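Local coordinates for protein glutamate--tRNA ligase (Elizabethkingia anophelis, PDB 6B1Z) that ligates glutamate to tRNA as a class I aminoacyl-tRNA synthetase, probably activating the amino acid with ATP before transfer to the tRNA, at residues 307-312 with 323-328. Numbering follows the deposited sequence.
Sequences FINMVA and EIVSMD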
loop_
_atom_site.group_PDB
_atom_site.type_symbol
_atom_site.label_atom_id
_atom_site.label_comp_id
_atom_site.label_asym_id
_atom_site.label_seq_id
_atom_site.Cartn_x
_atom_site.Cartn_y
_atom_site.Cartn_z
ATOM N N PHE A 307 -5.161 -4.483 -6.522
ATOM C CA PHE A 307 -4.208 -3.981 -5.540
ATOM C C PHE A 307 -4.318 -4.726 -4.213
ATOM O O PHE A 307 -3.307 -5.194 -3.671
ATOM C CB PHE A 307 -4.436 -2.486 -5.342
ATOM C CG PHE A 307 -3.577 -1.879 -4.256
ATOM C CD1 PHE A 307 -2.203 -1.800 -4.413
ATOM C CD2 PHE A 307 -4.161 -1.378 -3.100
ATOM C CE1 PHE A 307 -1.407 -1.234 -3.414
ATOM C CE2 PHE A 307 -3.389 -0.809 -2.091
ATOM C CZ PHE A 307 -2.015 -0.730 -2.254
ATOM N N ILE A 308 -5.535 -4.838 -3.665
ATOM C CA ILE A 308 -5.650 -5.435 -2.337
ATOM C C ILE A 308 -5.464 -6.954 -2.392
ATOM O O ILE A 308 -4.951 -7.551 -1.435
ATOM C CB ILE A 308 -6.973 -4.994 -1.675
ATOM C CG1 ILE A 308 -6.855 -5.141 -0.152
ATOM C CG2 ILE A 308 -8.177 -5.741 -2.275
ATOM C CD1 ILE A 308 -5.755 -4.255 0.456
ATOM N N ASN A 309 -5.798 -7.596 -3.520
ATOM C CA ASN A 309 -5.465 -9.008 -3.704
ATOM C C ASN A 309 -3.946 -9.207 -3.650
ATOM O O ASN A 309 -3.447 -10.145 -3.006
ATOM C CB ASN A 309 -6.069 -9.482 -5.048
ATOM C CG ASN A 309 -6.193 -11.013 -5.185
ATOM O OD1 ASN A 309 -6.925 -11.493 -6.055
ATOM N ND2 ASN A 309 -5.446 -11.779 -4.387
ATOM N N MET A 310 -3.200 -8.323 -4.314
ATOM C CA MET A 310 -1.741 -8.410 -4.301
ATOM C C MET A 310 -1.193 -8.223 -2.886
ATOM O O MET A 310 -0.336 -8.993 -2.423
ATOM C CB MET A 310 -1.173 -7.360 -5.261
ATOM C CG MET A 310 0.360 -7.286 -5.304
ATOM S SD MET A 310 1.086 -6.267 -3.994
ATOM C CE MET A 310 0.578 -4.638 -4.496
ATOM N N VAL A 311 -1.700 -7.214 -2.175
ATOM C CA VAL A 311 -1.186 -6.929 -0.836
ATOM C C VAL A 311 -1.457 -8.092 0.106
ATOM O O VAL A 311 -0.596 -8.472 0.912
ATOM C CB VAL A 311 -1.791 -5.611 -0.311
ATOM C CG1 VAL A 311 -1.403 -5.401 1.169
ATOM C CG2 VAL A 311 -1.276 -4.424 -1.141
ATOM N N ALA A 312 -2.645 -8.698 0.004
ATOM C CA ALA A 312 -2.997 -9.816 0.875
ATOM C C ALA A 312 -2.007 -10.959 0.764
ATOM O O ALA A 312 -1.707 -11.628 1.757
ATOM C CB ALA A 312 -4.400 -10.322 0.528
ATOM N N GLU A 323 -5.101 -17.957 -6.213
ATOM C CA GLU A 323 -4.448 -16.652 -6.107
ATOM C C GLU A 323 -5.427 -15.495 -6.247
ATOM O O GLU A 323 -5.277 -14.468 -5.578
ATOM C CB GLU A 323 -3.376 -16.515 -7.173
ATOM C CG GLU A 323 -2.175 -17.374 -6.981
ATOM C CD GLU A 323 -1.054 -16.908 -7.865
ATOM O OE1 GLU A 323 -0.998 -17.333 -9.038
ATOM O OE2 GLU A 323 -0.259 -16.082 -7.390
ATOM N N ILE A 324 -6.394 -15.617 -7.150
ATOM C CA ILE A 324 -7.350 -14.550 -7.414
ATOM C C ILE A 324 -8.528 -14.750 -6.469
ATOM O O ILE A 324 -9.239 -15.755 -6.555
ATOM C CB ILE A 324 -7.805 -14.553 -8.877
ATOM C CG1 ILE A 324 -6.611 -14.336 -9.808
ATOM C CG2 ILE A 324 -8.872 -13.496 -9.097
ATOM C CD1 ILE A 324 -6.059 -12.928 -9.775
ATOM N N VAL A 325 -8.724 -13.802 -5.558
ATOM C CA VAL A 325 -9.795 -13.881 -4.568
ATOM C C VAL A 325 -10.368 -12.489 -4.347
ATOM O O VAL A 325 -9.637 -11.492 -4.311
ATOM C CB VAL A 325 -9.318 -14.487 -3.230
ATOM C CG1 VAL A 325 -9.347 -16.018 -3.295
ATOM C CG2 VAL A 325 -7.940 -13.980 -2.870
ATOM N N SER A 326 -11.685 -12.434 -4.189
ATOM C CA SER A 326 -12.399 -11.220 -3.836
ATOM C C SER A 326 -12.254 -10.930 -2.344
ATOM O O SER A 326 -11.845 -11.783 -1.552
ATOM C CB SER A 326 -13.881 -11.371 -4.167
ATOM O OG SER A 326 -14.488 -12.289 -3.261
ATOM N N MET A 327 -12.633 -9.712 -1.950
ATOM C CA MET A 327 -12.650 -9.388 -0.524
ATOM C C MET A 327 -13.527 -10.365 0.258
ATOM O O MET A 327 -13.149 -10.803 1.348
ATOM C CB MET A 327 -13.135 -7.952 -0.313
ATOM C CG MET A 327 -13.112 -7.477 1.139
ATOM S SD MET A 327 -11.446 -7.302 1.801
ATOM C CE MET A 327 -10.989 -5.719 1.122
ATOM N N ASP A 328 -14.709 -10.708 -0.270
ATOM C CA ASP A 328 -15.572 -11.649 0.442
ATOM C C ASP A 328 -14.917 -13.018 0.583
ATOM O O ASP A 328 -15.035 -13.665 1.632
ATOM C CB ASP A 328 -16.927 -11.776 -0.256
ATOM C CG ASP A 328 -17.850 -10.619 0.059
ATOM O OD1 ASP A 328 -17.613 -9.927 1.073
ATOM O OD2 ASP A 328 -18.815 -10.407 -0.706
#
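Asn309 reaches its carboxamide across to the backbone of 323-325, CG lying 3.6 Å from both Glu323 O and Val325 O. CB already points at the loop, and chi1 (-162°) sets CG anti to the backbone N; OD1 and ND2 then meet the loop backbone. Two hydrogen bonds follow. Val325 N gives its hydrogen to Asn309 OD1 at 3.0 Å in a nearly straight bond (165°), the donor tilted from the carbonyl plane. Asn309 ND2 in turn donates to Glu323 O at 2.9 Å, approaching close to the line of that C=O bond. Val325 crosses the Asn309 side chain at about a right angle and brings CG2 to 3.7 Å from ND2, while Ile324 CA lies 3.4 Å from Asn309 OD1. A looser apolar contact lies beside it, Met327 CE 4.4 Å from Ile308 CG1. Helix 348-361 flanks the site, Phe354 touching Asn309 and Ile324; Lys350 forms a salt bridge with Glu323. Ser326 is the N-cap of helix 327-333, so the link lies just before that helix begins, in the class I catalytic domain. Tyr358 OH also hydrogen-bonds OD1, and with Val325 N it gives this buried oxygen two partners, so the amide's orientation is fixed at both its ends.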